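Local structure of transcriptional repressor, TetR family (Thermus thermophilus, 3ANP) at residues 20-25 with 54-59; 95-98 with 103-106; 99-104 with 168-173. The protein binds lauroyl-CoA and controls fatty acid degradation as a TetR-family transcriptional repressor, probably acting through regulatory DNA. All coordinates share one frame; numbering follows the deposited sequence.

Contact 1. Residues 20-25 with 54-59; sequences ELFRNR and EAVLLD
Phe22 and Leu57 mark the nearest approach of the two helical segments, with Phe22 CA 9.5 Å from Leu57 CA, a separation bridged by side chains. Segment 20-25 is the end of helix 3-25, the first helix of the TetR-type DNA-binding domain; segment 54-59 lies near the start of helix 54-77, which in this family runs on from the helix-turn-helix domain into the ligand-binding body. The predicted helix-turn-helix, residues 31-50, falls between them. No hydrogen bond crosses, and the contact is small, buried and apolar. Phe22 carries it: its CB bond points toward 54-59, and chi1 -65°, with CG anti to the carbonyl carbon, places the CD2-CE2 side of the ring against Val56 and Leu57. Val56 comes to CE2 with both CB and CG1, its CG1 anti to the backbone N (chi1 173°). The backbone of Leu57 does not aim its side chain straight at the phenylalanine, yet one methyl, CD2, arrives near both ring atoms, 4.1 Å from Phe22 CE2. Both aliphatic groups approach the ring obliquely. Around this junction Phe27 forms an edge-to-face pair with the Phe22 ring, Ile35 of helix 32-39 packs on the same side chain, and Phe15, Ala18 and Met19 extend the helix 3-25 surface under Val56. Phe22 thus takes part in joining the first helix to both the helix-turn-helix and the connecting helix. On the outer surface of 20-25, Asn24 ND2 makes a weak bond to Glu20 OE2, bent to 140° at the hydrogen. Within the buried junction, Phe22 CE2 lies 3.7 Å from Val56 CG1, and Phe22 CD2 lies 3.9 Å from Leu57 CD2.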
ATOM      1  N   GLU A  20     -19.135  -8.525  18.799  1.00 12.70           N
ATOM      2  CA  GLU A  20     -18.849  -9.235  20.043  1.00 16.53           C
ATOM      3  C   GLU A  20     -18.230 -10.611  19.739  1.00 17.35           C
ATOM      4  O   GLU A  20     -17.212 -10.992  20.336  1.00 15.15           O
ATOM      5  CB  GLU A  20     -20.132  -9.388  20.884  1.00 17.87           C
ATOM      6  CG  GLU A  20     -19.928 -10.110  22.213  1.00 20.01           C
ATOM      7  CD  GLU A  20     -19.160  -9.285  23.257  1.00 20.92           C
ATOM      8  OE1 GLU A  20     -18.568  -8.236  22.913  1.00 19.67           O
ATOM      9  OE2 GLU A  20     -19.142  -9.698  24.438  1.00 22.81           O
ATOM     10  N   LEU A  21     -18.818 -11.349  18.797  1.00 17.59           N
ATOM     11  CA  LEU A  21     -18.281 -12.664  18.427  1.00 16.63           C
ATOM     12  C   LEU A  21     -16.884 -12.510  17.834  1.00 16.81           C
ATOM     13  O   LEU A  21     -15.993 -13.295  18.153  1.00 17.96           O
ATOM     14  CB  LEU A  21     -19.195 -13.376  17.402  1.00 15.49           C
ATOM     15  CG  LEU A  21     -20.460 -13.982  18.023  1.00 14.50           C
ATOM     16  CD1 LEU A  21     -21.501 -14.266  16.957  1.00 16.15           C
ATOM     17  CD2 LEU A  21     -20.087 -15.276  18.780  1.00 17.42           C
ATOM     18  N   PHE A  22     -16.698 -11.522  16.958  1.00 15.46           N
ATOM     19  CA  PHE A  22     -15.384 -11.312  16.340  1.00 16.94           C
ATOM     20  C   PHE A  22     -14.345 -11.024  17.430  1.00 18.61           C
ATOM     21  O   PHE A  22     -13.221 -11.553  17.413  1.00 17.03           O
ATOM     22  CB  PHE A  22     -15.389 -10.123  15.354  1.00 19.24           C
ATOM     23  CG  PHE A  22     -16.272 -10.310  14.121  1.00 14.97           C
ATOM     24  CD1 PHE A  22     -16.640 -11.571  13.677  1.00 14.69           C
ATOM     25  CD2 PHE A  22     -16.672  -9.195  13.380  1.00 13.73           C
ATOM     26  CE1 PHE A  22     -17.397 -11.724  12.498  1.00 16.53           C
ATOM     27  CE2 PHE A  22     -17.424  -9.331  12.213  1.00 15.92           C
ATOM     28  CZ  PHE A  22     -17.784 -10.605  11.773  1.00 15.03           C
ATOM     29  N   ARG A  23     -14.720 -10.173  18.374  1.00 17.51           N
ATOM     30  CA  ARG A  23     -13.817  -9.820  19.463  1.00 20.12           C
ATOM     31  C   ARG A  23     -13.483 -10.993  20.358  1.00 19.63           C
ATOM     32  O   ARG A  23     -12.314 -11.237  20.657  1.00 23.74           O
ATOM     33  CB  ARG A  23     -14.423  -8.704  20.323  1.00 19.58           C
ATOM     34  CG  ARG A  23     -14.287  -7.320  19.716  1.00 18.87           C
ATOM     35  CD  ARG A  23     -14.932  -6.235  20.593  1.00 22.87           C
ATOM     36  NE  ARG A  23     -14.614  -4.907  20.081  1.00 19.40           N
ATOM     37  CZ  ARG A  23     -15.510  -4.050  19.605  1.00 23.38           C
ATOM     38  NH1 ARG A  23     -15.107  -2.870  19.153  1.00 22.46           N
ATOM     39  NH2 ARG A  23     -16.806  -4.361  19.589  1.00 20.37           N
ATOM     40  N   ASN A  24     -14.508 -11.722  20.787  1.00 19.25           N
ATOM     41  CA  ASN A  24     -14.323 -12.854  21.695  1.00 21.59           C
ATOM     42  C   ASN A  24     -13.795 -14.148  21.087  1.00 24.82           C
ATOM     43  O   ASN A  24     -13.127 -14.925  21.771  1.00 25.06           O
ATOM     44  CB  ASN A  24     -15.640 -13.179  22.411  1.00 22.27           C
ATOM     45  CG  ASN A  24     -16.056 -12.096  23.392  1.00 23.43           C
ATOM     46  OD1 ASN A  24     -15.210 -11.403  23.941  1.00 24.92           O
ATOM     47  ND2 ASN A  24     -17.361 -11.962  23.627  1.00 21.52           N
ATOM     48  N   ARG A  25     -14.088 -14.388  19.813  1.00 23.75           N
ATOM     49  CA  ARG A  25     -13.680 -15.646  19.195  1.00 24.39           C
ATOM     50  C   ARG A  25     -12.843 -15.536  17.928  1.00 22.57           C
ATOM     51  O   ARG A  25     -12.338 -16.542  17.435  1.00 21.40           O
ATOM     52  CB  ARG A  25     -14.930 -16.495  18.926  1.00 25.24           C
ATOM     53  CG  ARG A  25     -15.714 -16.821  20.209  1.00 34.57           C
ATOM     54  CD  ARG A  25     -17.052 -17.491  19.950  1.00 38.89           C
ATOM     55  NE  ARG A  25     -16.906 -18.800  19.321  1.00 45.03           N
ATOM     56  CZ  ARG A  25     -17.923 -19.559  18.926  1.00 48.39           C
ATOM     57  NH1 ARG A  25     -17.695 -20.740  18.360  1.00 47.18           N
ATOM     58  NH2 ARG A  25     -19.173 -19.139  19.095  1.00 50.77           N
ATOM     59  N   GLU A  54     -16.873  -9.270   5.909  1.00 16.25           N
ATOM     60  CA  GLU A  54     -16.046  -8.061   5.940  1.00 15.61           C
ATOM     61  C   GLU A  54     -16.861  -6.776   5.904  1.00 15.66           C
ATOM     62  O   GLU A  54     -16.384  -5.710   6.316  1.00 14.35           O
ATOM     63  CB  GLU A  54     -15.050  -8.051   4.770  1.00 16.05           C
ATOM     64  CG  GLU A  54     -13.917  -9.051   4.883  1.00 18.03           C
ATOM     65  CD  GLU A  54     -14.349 -10.483   4.630  1.00 20.18           C
ATOM     66  OE1 GLU A  54     -15.467 -10.707   4.117  1.00 20.30           O
ATOM     67  OE2 GLU A  54     -13.556 -11.390   4.939  1.00 23.96           O
ATOM     68  N   ALA A  55     -18.083  -6.857   5.384  1.00 14.01           N
ATOM     69  CA  ALA A  55     -18.921  -5.674   5.321  1.00 12.47           C
ATOM     70  C   ALA A  55     -19.192  -5.194   6.756  1.00 13.19           C
ATOM     71  O   ALA A  55     -19.405  -4.008   6.987  1.00 18.09           O
ATOM     72  CB  ALA A  55     -20.245  -5.984   4.580  1.00 13.81           C
ATOM     73  N   VAL A  56     -19.186  -6.112   7.719  1.00 15.54           N
ATOM     74  CA  VAL A  56     -19.393  -5.708   9.116  1.00 14.62           C
ATOM     75  C   VAL A  56     -18.181  -4.875   9.548  1.00 15.45           C
ATOM     76  O   VAL A  56     -18.329  -3.792  10.128  1.00 16.23           O
ATOM     77  CB  VAL A  56     -19.525  -6.932  10.078  1.00 16.17           C
ATOM     78  CG1 VAL A  56     -19.574  -6.449  11.525  1.00 17.78           C
ATOM     79  CG2 VAL A  56     -20.804  -7.733   9.760  1.00 14.43           C
ATOM     80  N   LEU A  57     -16.980  -5.372   9.261  1.00 13.42           N
ATOM     81  CA  LEU A  57     -15.765  -4.650   9.637  1.00 14.68           C
ATOM     82  C   LEU A  57     -15.695  -3.278   8.958  1.00 15.12           C
ATOM     83  O   LEU A  57     -15.221  -2.312   9.550  1.00 16.45           O
ATOM     84  CB  LEU A  57     -14.525  -5.478   9.285  1.00 15.48           C
ATOM     85  CG  LEU A  57     -14.431  -6.871   9.919  1.00 16.25           C
ATOM     86  CD1 LEU A  57     -13.213  -7.600   9.342  1.00 19.49           C
ATOM     87  CD2 LEU A  57     -14.327  -6.761  11.455  1.00 15.25           C
ATOM     88  N   LEU A  58     -16.169  -3.180   7.718  1.00 14.32           N
ATOM     89  CA  LEU A  58     -16.141  -1.890   7.039  1.00 15.24           C
ATOM     90  C   LEU A  58     -17.031  -0.904   7.777  1.00 15.77           C
ATOM     91  O   LEU A  58     -16.694   0.265   7.897  1.00 15.80           O
ATOM     92  CB  LEU A  58     -16.607  -2.016   5.597  1.00 18.00           C
ATOM     93  CG  LEU A  58     -15.649  -2.814   4.707  1.00 14.92           C
ATOM     94  CD1 LEU A  58     -16.249  -2.876   3.309  1.00 16.58           C
ATOM     95  CD2 LEU A  58     -14.262  -2.165   4.677  1.00 13.70           C
ATOM     96  N   ASP A  59     -18.175  -1.374   8.265  1.00 16.52           N
ATOM     97  CA  ASP A  59     -19.069  -0.497   9.021  1.00 15.67           C
ATOM     98  C   ASP A  59     -18.332   0.048  10.247  1.00 14.26           C
ATOM     99  O   ASP A  59     -18.449   1.234  10.577  1.00 12.82           O
ATOM    100  CB  ASP A  59     -20.321  -1.262   9.464  1.00 20.05           C
ATOM    101  CG  ASP A  59     -21.527  -0.993   8.562  1.00 28.45           C
ATOM    102  OD1 ASP A  59     -21.335  -0.452   7.446  1.00 27.30           O
ATOM    103  OD2 ASP A  59     -22.665  -1.327   8.967  1.00 25.75           O
TER

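Contact 2. Residues 95-98 with 103-106; sequences EGTA and LLLP
Leu104 reaches across to Thr97 where the chain bends from helix 82-99 into helix 101-110, and Thr97 CA and Leu104 CA are 7.1 Å apart. From the backbone, Leu104 CB points toward 95-98 but stays more than 4.5 Å from all its atoms. CG, anti to the carbonyl carbon (chi1 -60°), also makes no close contact with that segment. With chi2 at 180°, CD1 continues the extended line of the chain and becomes the tip that does the touching. This methyl rests against backbone more than side chain: CD1 is 3.7 Å from Thr97 CA and 4.0 Å from Thr97 O. Gly96 O borders it more loosely, at 4.3 Å from Leu104 CD1, and the Thr97 methyl CG2 is 4.2 Å from the same atom. The other branch, CD2, turns off without meeting 95-98. The polar end of Thr97 is engaged separately: OG1 is hydrogen-bonded to Leu93 O and to Tyr162 OH. Pro106 brings no N-H to helix 101-110, which is kinked there. Leu104 also packs on Leu64, and its side chain is about 5 Å from the bound dodecyl-CoA. The Leu104 methyl thus packs across the bend between two helices beside the acyl-CoA pocket, of which Leu64 and Tyr162 are both part, in the C-terminal ligand-binding domain of TetR-family repressors.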
ATOM      1  N   GLU A  95      -2.069   4.478  17.358  1.00 17.50           N
ATOM      2  CA  GLU A  95      -2.541   3.950  18.625  1.00 18.60           C
ATOM      3  C   GLU A  95      -3.819   3.140  18.438  1.00 16.98           C
ATOM      4  O   GLU A  95      -3.941   2.022  18.937  1.00 18.71           O
ATOM      5  CB  GLU A  95      -2.762   5.115  19.601  1.00 17.74           C
ATOM      6  CG  GLU A  95      -1.465   5.847  19.933  1.00 23.91           C
ATOM      7  CD  GLU A  95      -1.679   7.183  20.656  1.00 29.06           C
ATOM      8  OE1 GLU A  95      -2.812   7.723  20.643  1.00 32.15           O
ATOM      9  OE2 GLU A  95      -0.702   7.703  21.227  1.00 32.18           O
ATOM     10  N   GLY A  96      -4.773   3.700  17.706  1.00 17.47           N
ATOM     11  CA  GLY A  96      -6.028   2.997  17.491  1.00 17.64           C
ATOM     12  C   GLY A  96      -5.847   1.730  16.677  1.00 17.98           C
ATOM     13  O   GLY A  96      -6.505   0.722  16.924  1.00 17.62           O
ATOM     14  N   THR A  97      -4.962   1.775  15.686  1.00 17.34           N
ATOM     15  CA  THR A  97      -4.725   0.599  14.854  1.00 18.27           C
ATOM     16  C   THR A  97      -4.163  -0.536  15.692  1.00 18.30           C
ATOM     17  O   THR A  97      -4.530  -1.695  15.509  1.00 15.81           O
ATOM     18  CB  THR A  97      -3.743   0.915  13.695  1.00 14.19           C
ATOM     19  OG1 THR A  97      -4.334   1.897  12.837  1.00 18.06           O
ATOM     20  CG2 THR A  97      -3.449  -0.343  12.882  1.00 18.81           C
ATOM     21  N   ALA A  98      -3.270  -0.201  16.618  1.00 16.59           N
ATOM     22  CA  ALA A  98      -2.673  -1.211  17.481  1.00 15.93           C
ATOM     23  C   ALA A  98      -3.725  -1.796  18.426  1.00 18.93           C
ATOM     24  O   ALA A  98      -3.742  -2.998  18.686  1.00 16.25           O
ATOM     25  CB  ALA A  98      -1.540  -0.597  18.292  1.00 16.48           C
ATOM     26  N   LEU A 103      -9.099  -6.941  14.515  1.00 18.57           N
ATOM     27  CA  LEU A 103     -10.302  -6.638  13.738  1.00 19.56           C
ATOM     28  C   LEU A 103      -9.941  -5.877  12.463  1.00 18.12           C
ATOM     29  O   LEU A 103     -10.525  -6.102  11.410  1.00 19.14           O
ATOM     30  CB  LEU A 103     -11.278  -5.767  14.540  1.00 18.16           C
ATOM     31  CG  LEU A 103     -11.870  -6.360  15.817  1.00 22.89           C
ATOM     32  CD1 LEU A 103     -12.614  -5.273  16.590  1.00 24.49           C
ATOM     33  CD2 LEU A 103     -12.800  -7.495  15.462  1.00 20.54           C
ATOM     34  N   LEU A 104      -8.990  -4.957  12.561  1.00 15.69           N
ATOM     35  CA  LEU A 104      -8.622  -4.169  11.396  1.00 15.99           C
ATOM     36  C   LEU A 104      -7.831  -4.928  10.337  1.00 18.22           C
ATOM     37  O   LEU A 104      -7.915  -4.600   9.150  1.00 16.61           O
ATOM     38  CB  LEU A 104      -7.828  -2.930  11.818  1.00 19.92           C
ATOM     39  CG  LEU A 104      -8.544  -1.957  12.756  1.00 23.74           C
ATOM     40  CD1 LEU A 104      -7.625  -0.792  13.068  1.00 24.53           C
ATOM     41  CD2 LEU A 104      -9.830  -1.467  12.108  1.00 23.22           C
ATOM     42  N   LEU A 105      -7.067  -5.942  10.733  1.00 15.26           N
ATOM     43  CA  LEU A 105      -6.276  -6.651   9.712  1.00 16.98           C
ATOM     44  C   LEU A 105      -7.158  -7.254   8.597  1.00 18.37           C
ATOM     45  O   LEU A 105      -6.945  -6.964   7.422  1.00 17.50           O
ATOM     46  CB  LEU A 105      -5.389  -7.718  10.353  1.00 16.29           C
ATOM     47  CG  LEU A 105      -4.423  -8.470   9.426  1.00 20.34           C
ATOM     48  CD1 LEU A 105      -3.564  -7.477   8.669  1.00 16.31           C
ATOM     49  CD2 LEU A 105      -3.548  -9.410  10.247  1.00 24.71           C
ATOM     50  N   PRO A 106      -8.162  -8.085   8.945  1.00 15.39           N
ATOM     51  CA  PRO A 106      -8.975  -8.629   7.848  1.00 18.76           C
ATOM     52  C   PRO A 106      -9.699  -7.531   7.084  1.00 19.28           C
ATOM     53  O   PRO A 106     -10.040  -7.684   5.909  1.00 18.38           O
ATOM     54  CB  PRO A 106      -9.927  -9.600   8.555  1.00 20.50           C
ATOM     55  CG  PRO A 106      -9.949  -9.107   9.988  1.00 23.05           C
ATOM     56  CD  PRO A 106      -8.517  -8.722  10.226  1.00 18.46           C
TER

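Contact 3. Residues 99-104 with 168-173; sequences REKDLL and RWAAYT
Arg168 O, half a helical turn before the Ala170 that packs against Lys101, is gripped by two backbone N-H groups: Tyr172 N at 2.8 Å and Thr173 N at 3.3 Å from Arg168 O. Across from it, Lys101 at the start of helix 101-110 passes its aliphatic chain obliquely across Trp169 and beside Ala170. CG is anti to the backbone N (chi1 177°) and the chain stays extended as far as CE. CG passes 3.8 Å from Ala170 CB, and CD comes 3.6 Å from Trp169 CZ3. A bend at chi4 (-63°) then brings the ammonium end near a backbone carbonyl. Lys101 CE lies 2.9 Å from Ala170 O, a close carbon-to-oxygen approach, tight packing rather than a bond. Lys101 NZ is 3.2 Å from Ala170 O, but the angle is too poor for a hydrogen bond; its ion pair with Asp102 OD1 is long. The indole is anchored through Trp169 NE1, bonded to Arg176 O. With an alanine at Lys101, Trp169 CZ3 and Ala170 CB would probably lose the part of their cover that the lysine methylenes give, and Asp102 its distant positive mate. Arg168 forms a salt bridge with Asp160 of the second subunit, and Tyr172 OH bonds to Asn113 O of that subunit. Within the chain the lysine joins the two helices chiefly through its methylenes, its charge probably adding a loose attraction.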
ATOM      1  N   ARG A  99      -4.598  -0.945  18.945  1.00 19.18           N
ATOM      2  CA  ARG A  99      -5.638  -1.413  19.864  1.00 22.28           C
ATOM      3  C   ARG A  99      -6.578  -2.408  19.177  1.00 23.32           C
ATOM      4  O   ARG A  99      -6.967  -3.418  19.765  1.00 21.54           O
ATOM      5  CB  ARG A  99      -6.492  -0.242  20.387  1.00 23.62           C
ATOM      6  CG  ARG A  99      -5.807   0.691  21.387  1.00 30.80           C
ATOM      7  CD  ARG A  99      -6.834   1.528  22.181  1.00 24.86           C
ATOM      8  NE  ARG A  99      -7.553   2.489  21.341  1.00 25.70           N
ATOM      9  CZ  ARG A  99      -7.046   3.647  20.933  1.00 28.19           C
ATOM     10  NH1 ARG A  99      -7.760   4.467  20.162  1.00 24.31           N
ATOM     11  NH2 ARG A  99      -5.827   3.997  21.312  1.00 29.62           N
ATOM     12  N   GLU A 100      -6.934  -2.113  17.931  1.00 20.27           N
ATOM     13  CA  GLU A 100      -7.882  -2.933  17.181  1.00 20.91           C
ATOM     14  C   GLU A 100      -7.266  -3.791  16.082  1.00 20.67           C
ATOM     15  O   GLU A 100      -7.952  -4.183  15.142  1.00 17.08           O
ATOM     16  CB  GLU A 100      -8.953  -2.015  16.578  1.00 22.02           C
ATOM     17  CG  GLU A 100      -9.792  -1.287  17.638  1.00 27.61           C
ATOM     18  CD  GLU A 100     -10.704  -2.238  18.393  1.00 28.00           C
ATOM     19  OE1 GLU A 100     -10.257  -3.349  18.746  1.00 35.16           O
ATOM     20  OE2 GLU A 100     -11.869  -1.883  18.646  1.00 34.52           O
ATOM     21  N   LYS A 101      -5.987  -4.102  16.225  1.00 18.89           N
ATOM     22  CA  LYS A 101      -5.258  -4.897  15.246  1.00 22.16           C
ATOM     23  C   LYS A 101      -5.961  -6.148  14.688  1.00 21.01           C
ATOM     24  O   LYS A 101      -6.025  -6.333  13.473  1.00 21.35           O
ATOM     25  CB  LYS A 101      -3.908  -5.307  15.842  1.00 23.03           C
ATOM     26  CG  LYS A 101      -3.083  -6.208  14.951  1.00 30.47           C
ATOM     27  CD  LYS A 101      -1.771  -6.571  15.625  1.00 37.23           C
ATOM     28  CE  LYS A 101      -1.011  -7.613  14.832  1.00 39.85           C
ATOM     29  NZ  LYS A 101      -1.770  -8.889  14.747  1.00 45.41           N
ATOM     30  N   ASP A 102      -6.462  -7.012  15.565  1.00 21.08           N
ATOM     31  CA  ASP A 102      -7.115  -8.249  15.121  1.00 22.23           C
ATOM     32  C   ASP A 102      -8.380  -8.036  14.277  1.00 22.88           C
ATOM     33  O   ASP A 102      -8.711  -8.876  13.435  1.00 22.12           O
ATOM     34  CB  ASP A 102      -7.441  -9.141  16.321  1.00 24.66           C
ATOM     35  CG  ASP A 102      -6.196  -9.585  17.083  1.00 33.19           C
ATOM     36  OD1 ASP A 102      -5.127  -9.786  16.455  1.00 30.76           O
ATOM     37  OD2 ASP A 102      -6.298  -9.753  18.317  1.00 34.96           O
ATOM     38  N   LEU A 103      -9.099  -6.941  14.515  1.00 18.57           N
ATOM     39  CA  LEU A 103     -10.302  -6.638  13.738  1.00 19.56           C
ATOM     40  C   LEU A 103      -9.941  -5.877  12.463  1.00 18.12           C
ATOM     41  O   LEU A 103     -10.525  -6.102  11.410  1.00 19.14           O
ATOM     42  CB  LEU A 103     -11.278  -5.767  14.540  1.00 18.16           C
ATOM     43  CG  LEU A 103     -11.870  -6.360  15.817  1.00 22.89           C
ATOM     44  CD1 LEU A 103     -12.614  -5.273  16.590  1.00 24.49           C
ATOM     45  CD2 LEU A 103     -12.800  -7.495  15.462  1.00 20.54           C
ATOM     46  N   LEU A 104      -8.990  -4.957  12.561  1.00 15.69           N
ATOM     47  CA  LEU A 104      -8.622  -4.169  11.396  1.00 15.99           C
ATOM     48  C   LEU A 104      -7.831  -4.928  10.337  1.00 18.22           C
ATOM     49  O   LEU A 104      -7.915  -4.600   9.150  1.00 16.61           O
ATOM     50  CB  LEU A 104      -7.828  -2.930  11.818  1.00 19.92           C
ATOM     51  CG  LEU A 104      -8.544  -1.957  12.756  1.00 23.74           C
ATOM     52  CD1 LEU A 104      -7.625  -0.792  13.068  1.00 24.53           C
ATOM     53  CD2 LEU A 104      -9.830  -1.467  12.108  1.00 23.22           C
ATOM     54  N   ARG A 168       1.277  -3.969   6.923  1.00 16.06           N
ATOM     55  CA  ARG A 168       2.503  -4.722   7.124  1.00 15.34           C
ATOM     56  C   ARG A 168       2.838  -4.823   8.605  1.00 16.70           C
ATOM     57  O   ARG A 168       3.323  -5.853   9.072  1.00 18.17           O
ATOM     58  CB  ARG A 168       3.651  -4.092   6.340  1.00 18.30           C
ATOM     59  CG  ARG A 168       3.461  -4.290   4.824  1.00 20.94           C
ATOM     60  CD  ARG A 168       4.381  -3.420   3.988  1.00 29.97           C
ATOM     61  NE  ARG A 168       5.765  -3.881   4.010  1.00 33.76           N
ATOM     62  CZ  ARG A 168       6.748  -3.316   3.313  1.00 38.52           C
ATOM     63  NH1 ARG A 168       6.498  -2.266   2.534  1.00 29.06           N
ATOM     64  NH2 ARG A 168       7.984  -3.804   3.396  1.00 36.58           N
ATOM     65  N   TRP A 169       2.552  -3.761   9.344  1.00 15.41           N
ATOM     66  CA  TRP A 169       2.807  -3.764  10.777  1.00 18.08           C
ATOM     67  C   TRP A 169       1.977  -4.855  11.440  1.00 17.88           C
ATOM     68  O   TRP A 169       2.501  -5.681  12.191  1.00 19.27           O
ATOM     69  CB  TRP A 169       2.430  -2.418  11.390  1.00 16.31           C
ATOM     70  CG  TRP A 169       2.554  -2.395  12.901  1.00 17.63           C
ATOM     71  CD1 TRP A 169       3.693  -2.156  13.630  1.00 18.99           C
ATOM     72  CD2 TRP A 169       1.522  -2.666  13.851  1.00 15.46           C
ATOM     73  NE1 TRP A 169       3.431  -2.266  14.977  1.00 17.69           N
ATOM     74  CE2 TRP A 169       2.108  -2.577  15.145  1.00 16.88           C
ATOM     75  CE3 TRP A 169       0.161  -2.979  13.743  1.00 18.31           C
ATOM     76  CZ2 TRP A 169       1.375  -2.794  16.324  1.00 19.58           C
ATOM     77  CZ3 TRP A 169      -0.576  -3.197  14.928  1.00 20.66           C
ATOM     78  CH2 TRP A 169       0.043  -3.103  16.200  1.00 17.87           C
ATOM     79  N   ALA A 170       0.676  -4.845  11.157  1.00 15.08           N
ATOM     80  CA  ALA A 170      -0.255  -5.801  11.750  1.00 16.42           C
ATOM     81  C   ALA A 170      -0.047  -7.234  11.302  1.00 18.69           C
ATOM     82  O   ALA A 170      -0.176  -8.161  12.099  1.00 16.58           O
ATOM     83  CB  ALA A 170      -1.716  -5.362  11.465  1.00 17.25           C
ATOM     84  N   ALA A 171       0.289  -7.422  10.032  1.00 17.18           N
ATOM     85  CA  ALA A 171       0.475  -8.764   9.504  1.00 17.50           C
ATOM     86  C   ALA A 171       1.856  -9.384   9.705  1.00 17.88           C
ATOM     87  O   ALA A 171       1.978 -10.607   9.821  1.00 16.22           O
ATOM     88  CB  ALA A 171       0.142  -8.775   8.017  1.00 19.35           C
ATOM     89  N   TYR A 172       2.889  -8.556   9.752  1.00 17.92           N
ATOM     90  CA  TYR A 172       4.247  -9.089   9.851  1.00 19.19           C
ATOM     91  C   TYR A 172       5.151  -8.610  10.977  1.00 19.94           C
ATOM     92  O   TYR A 172       5.999  -9.364  11.427  1.00 20.43           O
ATOM     93  CB  TYR A 172       4.992  -8.818   8.537  1.00 19.68           C
ATOM     94  CG  TYR A 172       4.184  -9.114   7.294  1.00 19.16           C
ATOM     95  CD1 TYR A 172       3.679 -10.397   7.060  1.00 19.33           C
ATOM     96  CD2 TYR A 172       3.927  -8.119   6.356  1.00 21.29           C
ATOM     97  CE1 TYR A 172       2.937 -10.680   5.921  1.00 20.30           C
ATOM     98  CE2 TYR A 172       3.184  -8.387   5.206  1.00 18.66           C
ATOM     99  CZ  TYR A 172       2.691  -9.675   4.998  1.00 23.35           C
ATOM    100  OH  TYR A 172       1.949  -9.956   3.879  1.00 22.83           O
ATOM    101  N   THR A 173       5.001  -7.363  11.416  1.00 19.12           N
ATOM    102  CA  THR A 173       5.897  -6.829  12.441  1.00 20.32           C
ATOM    103  C   THR A 173       5.184  -6.059  13.533  1.00 21.34           C
ATOM    104  O   THR A 173       5.486  -4.888  13.774  1.00 22.87           O
ATOM    105  CB  THR A 173       6.929  -5.874  11.807  1.00 25.92           C
ATOM    106  OG1 THR A 173       6.250  -4.738  11.256  1.00 27.20           O
ATOM    107  CG2 THR A 173       7.701  -6.565  10.702  1.00 26.95           C
TER

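Overall arrangement
From the N terminus, contact 1 comes first: it closes a 28-residue loop holding the predicted helix-turn-helix and ties the first helix to helix 54-77. It is complete before contact 2 opens. Contact 2 closes only the short turn between helices 82-99 and 101-110, whereas contact 3 spans 63 residues to bring the end of helix 151-172 back to that turn. Contacts 2 and 3 cross, interleaved along the chain, and share Leu103 and Leu104. Helix 101-110 takes part in both and also touches contact 1: Leu103 packs on Phe22 and Pro106 on Leu57, while Leu105 packs on Ala170, linking the DNA-binding part to the ligand-binding body.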